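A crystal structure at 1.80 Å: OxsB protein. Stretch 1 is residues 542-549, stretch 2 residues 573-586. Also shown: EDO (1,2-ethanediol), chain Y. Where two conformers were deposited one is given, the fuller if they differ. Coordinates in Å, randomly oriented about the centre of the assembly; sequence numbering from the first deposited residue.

Stretch 1 542-549: ASMEILMN
Stretch 2, residues 573-586: KPDMNMGRYATSFV

The two stretches run antiparallel and meet as a short, weakly bonded two-strand ladder, Ile546-Leu547 against Arg580-Tyr581, burying 553 Å² in all. Leu547 and Arg580 form the non-hydrogen-bonded pair, Leu547 CA to Arg580 CA 3.9 Å, with extended backbones (phi/psi -83/163 and -150/159). Direct hydrogen bonds flank it: Tyr581 N donates to Ile546 O at 2.8 Å (161°), and Met548 N to Gly579 O at 2.9 Å (170°). Gly579 O also lies 3.5 Å from Leu547 CA, a CA-H...O contact.

Beyond this pair, water completes the ladder. One water accepts from Ile546 N (3.1 Å) and donates to Tyr581 O (2.6 Å), satisfying two strand groups that do not bond directly. A second accepts from Asn549 N (2.8 Å) and lies 2.7 Å from Tyr581 OH, so the phenol reaches the far end of stretch 1. On the side away from stretch 2, the Glu545 backbone bonds to 1,2-ethanediol: its N donates to O1 (3.0 Å), and its O accepts from O2 (2.7 Å).

Stretch 2 approaches through a turn. Asp575 N donates to Arg580 O (2.7 Å), Arg580 N returns a weak bond to Asp575 O (3.3 Å), and Asp575 OD1 accepts from Asn577 N (3.1 Å). Gly579 has phi/psi 56/33, a positive phi that favours glycine.

Ile546 (m, t) sets CG2 4.3 Å from CD2 of Tyr581 (chi1 m, chi2 -84°). Buried Met548 (m, t, p), flexible and apolar, sets CG 3.6 Å from Pro574 CB and 4.5 Å from Tyr581 CE2. Leu547 (m, t) brings CD2 within 3.6 Å of Arg580 CB. Arg580 (p, t, t) extends far enough for NH1 to form a 2.9 Å salt bridge with OE1 of exposed Glu545 (m, t), pairing their charges.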

# COMPACT_ATOMS: atom_id res chain seq x y z
N ALA A 542 -9.57 7.65 15.93
CA ALA A 542 -8.42 8.21 15.24
C ALA A 542 -8.54 9.73 15.12
O ALA A 542 -9.63 10.27 14.99
CB ALA A 542 -8.27 7.60 13.85
N SER A 543 -7.38 10.40 15.14
CA SER A 543 -7.30 11.84 14.95
C SER A 543 -6.53 12.17 13.68
O SER A 543 -5.62 11.44 13.27
CB SER A 543 -6.62 12.53 16.13
OG SER A 543 -7.42 12.43 17.29
N MET A 544 -6.91 13.29 13.08
CA MET A 544 -6.32 13.72 11.82
C MET A 544 -4.82 13.94 11.96
O MET A 544 -4.36 14.61 12.90
CB MET A 544 -6.98 15.01 11.34
CG MET A 544 -6.35 15.61 10.08
SD MET A 544 -6.62 14.64 8.59
CE MET A 544 -8.38 14.83 8.33
N GLU A 545 -4.06 13.35 11.05
CA GLU A 545 -2.64 13.60 10.88
C GLU A 545 -2.49 14.37 9.58
O GLU A 545 -2.92 13.90 8.52
CB GLU A 545 -1.84 12.30 10.87
CG GLU A 545 -1.78 11.64 12.24
CD GLU A 545 -1.23 10.23 12.21
OE1 GLU A 545 -0.73 9.80 11.14
OE2 GLU A 545 -1.30 9.54 13.25
N ILE A 546 -1.94 15.57 9.67
CA ILE A 546 -1.96 16.51 8.56
C ILE A 546 -0.65 16.37 7.80
O ILE A 546 0.42 16.73 8.30
CB ILE A 546 -2.17 17.95 9.05
CG1 ILE A 546 -3.45 18.01 9.90
CG2 ILE A 546 -2.26 18.90 7.88
CD1 ILE A 546 -3.75 19.38 10.48
N LEU A 547 -0.72 15.82 6.59
CA LEU A 547 0.49 15.61 5.82
C LEU A 547 0.89 16.89 5.10
O LEU A 547 0.09 17.82 4.94
CB LEU A 547 0.31 14.47 4.82
CG LEU A 547 0.05 13.05 5.34
CD1 LEU A 547 0.01 12.07 4.19
CD2 LEU A 547 1.08 12.63 6.38
N MET A 548 2.15 16.92 4.66
CA MET A 548 2.61 18.02 3.83
C MET A 548 1.84 18.05 2.52
O MET A 548 1.34 17.03 2.04
CB MET A 548 4.12 17.88 3.55
CG MET A 548 5.01 17.88 4.79
SD MET A 548 6.74 17.49 4.40
CE MET A 548 7.11 18.82 3.25
N ASN A 549 1.73 19.25 1.94
CA ASN A 549 1.18 19.46 0.60
C ASN A 549 -0.31 19.13 0.51
O ASN A 549 -0.81 18.83 -0.59
CB ASN A 549 1.95 18.66 -0.45
CG ASN A 549 3.38 19.11 -0.58
OD1 ASN A 549 3.67 20.31 -0.53
ND2 ASN A 549 4.29 18.16 -0.75
N LYS A 573 6.97 24.27 11.02
CA LYS A 573 7.76 23.43 10.13
C LYS A 573 7.28 21.98 10.18
O LYS A 573 6.89 21.49 11.25
CB LYS A 573 9.24 23.49 10.52
CG LYS A 573 9.90 24.86 10.28
CD LYS A 573 11.27 24.96 10.96
CE LYS A 573 12.15 23.75 10.63
NZ LYS A 573 13.51 23.85 11.22
N PRO A 574 7.27 21.28 9.05
CA PRO A 574 6.83 19.89 9.05
C PRO A 574 7.94 18.96 9.52
O PRO A 574 9.11 19.34 9.61
CB PRO A 574 6.49 19.63 7.58
CG PRO A 574 7.44 20.50 6.84
CD PRO A 574 7.62 21.75 7.70
N ASP A 575 7.55 17.73 9.84
CA ASP A 575 8.51 16.67 10.12
C ASP A 575 8.94 16.04 8.80
O ASP A 575 8.10 15.59 8.02
CB ASP A 575 7.90 15.62 11.05
CG ASP A 575 8.87 14.49 11.38
OD1 ASP A 575 10.08 14.66 11.15
OD2 ASP A 575 8.41 13.45 11.87
N MET A 576 10.25 16.02 8.56
CA MET A 576 10.79 15.44 7.33
C MET A 576 10.65 13.92 7.34
O MET A 576 10.32 13.31 6.31
CB MET A 576 12.25 15.87 7.20
CG MET A 576 12.93 15.52 5.92
SD MET A 576 14.36 14.48 6.21
CE MET A 576 13.55 12.91 6.07
N ASN A 577 10.90 13.29 8.49
CA ASN A 577 10.87 11.83 8.59
C ASN A 577 9.46 11.28 8.44
O ASN A 577 9.29 10.16 7.93
CB ASN A 577 11.49 11.42 9.94
CG ASN A 577 11.38 9.94 10.21
OD1 ASN A 577 11.86 9.11 9.44
ND2 ASN A 577 10.75 9.60 11.34
N MET A 578 8.44 12.02 8.86
CA MET A 578 7.06 11.55 8.77
C MET A 578 6.23 12.32 7.76
O MET A 578 5.03 12.04 7.61
CB MET A 578 6.39 11.60 10.15
CG MET A 578 6.97 10.61 11.16
SD MET A 578 7.01 8.90 10.54
CE MET A 578 5.28 8.56 10.24
N GLY A 579 6.83 13.27 7.04
CA GLY A 579 6.12 14.00 6.00
C GLY A 579 4.86 14.69 6.46
O GLY A 579 3.90 14.81 5.69
N ARG A 580 4.84 15.17 7.71
CA ARG A 580 3.59 15.68 8.26
C ARG A 580 3.87 16.77 9.29
O ARG A 580 4.95 16.86 9.86
CB ARG A 580 2.76 14.57 8.91
CG ARG A 580 3.31 14.05 10.23
CD ARG A 580 2.55 12.79 10.66
NE ARG A 580 3.07 12.21 11.89
CZ ARG A 580 2.84 10.95 12.27
NH1 ARG A 580 2.12 10.14 11.51
NH2 ARG A 580 3.35 10.50 13.41
N TYR A 581 2.84 17.58 9.52
CA TYR A 581 2.87 18.62 10.52
C TYR A 581 2.37 18.08 11.85
O TYR A 581 1.62 17.10 11.89
CB TYR A 581 1.99 19.80 10.10
CG TYR A 581 2.40 20.51 8.84
CD1 TYR A 581 3.37 21.51 8.86
CD2 TYR A 581 1.79 20.22 7.62
CE1 TYR A 581 3.74 22.18 7.71
CE2 TYR A 581 2.16 20.88 6.46
CZ TYR A 581 3.13 21.86 6.51
OH TYR A 581 3.50 22.54 5.37
N ALA A 582 2.80 18.71 12.93
CA ALA A 582 2.23 18.50 14.25
C ALA A 582 1.35 19.71 14.54
O ALA A 582 1.83 20.84 14.55
CB ALA A 582 3.32 18.33 15.30
N THR A 583 0.05 19.47 14.75
CA THR A 583 -0.96 20.52 14.72
C THR A 583 -1.88 20.43 15.92
O THR A 583 -2.38 19.34 16.25
CB THR A 583 -1.80 20.43 13.43
OG1 THR A 583 -0.94 20.25 12.30
CG2 THR A 583 -2.65 21.70 13.24
N SER A 584 -2.13 21.56 16.57
CA SER A 584 -3.07 21.64 17.68
C SER A 584 -4.48 21.90 17.16
O SER A 584 -4.69 22.29 16.00
CB SER A 584 -2.66 22.72 18.67
OG SER A 584 -1.38 22.47 19.23
N PHE A 585 -5.47 21.70 18.03
CA PHE A 585 -6.87 21.86 17.67
C PHE A 585 -7.33 23.29 17.95
O PHE A 585 -6.98 23.86 18.98
CB PHE A 585 -7.75 20.89 18.47
CG PHE A 585 -7.64 19.45 18.02
CD1 PHE A 585 -6.46 18.74 18.19
CD2 PHE A 585 -8.72 18.83 17.44
CE1 PHE A 585 -6.36 17.41 17.78
CE2 PHE A 585 -8.64 17.50 17.01
CZ PHE A 585 -7.45 16.79 17.19
N VAL A 586 -8.13 23.83 17.04
CA VAL A 586 -8.67 25.18 17.22
C VAL A 586 -9.68 25.21 18.36
O VAL A 586 -9.86 26.25 19.01
CB VAL A 586 -9.27 25.70 15.90
CG1 VAL A 586 -10.62 25.04 15.61
CG2 VAL A 586 -9.41 27.22 15.95
C1 EDO Y . -5.29 10.19 8.37
O1 EDO Y . -4.98 10.86 9.59
C2 EDO Y . -5.14 11.16 7.21
O2 EDO Y . -3.85 11.77 7.24
O HOH W 1 -0.96 16.78 12.30
O HOH W 2 3.20 21.43 2.98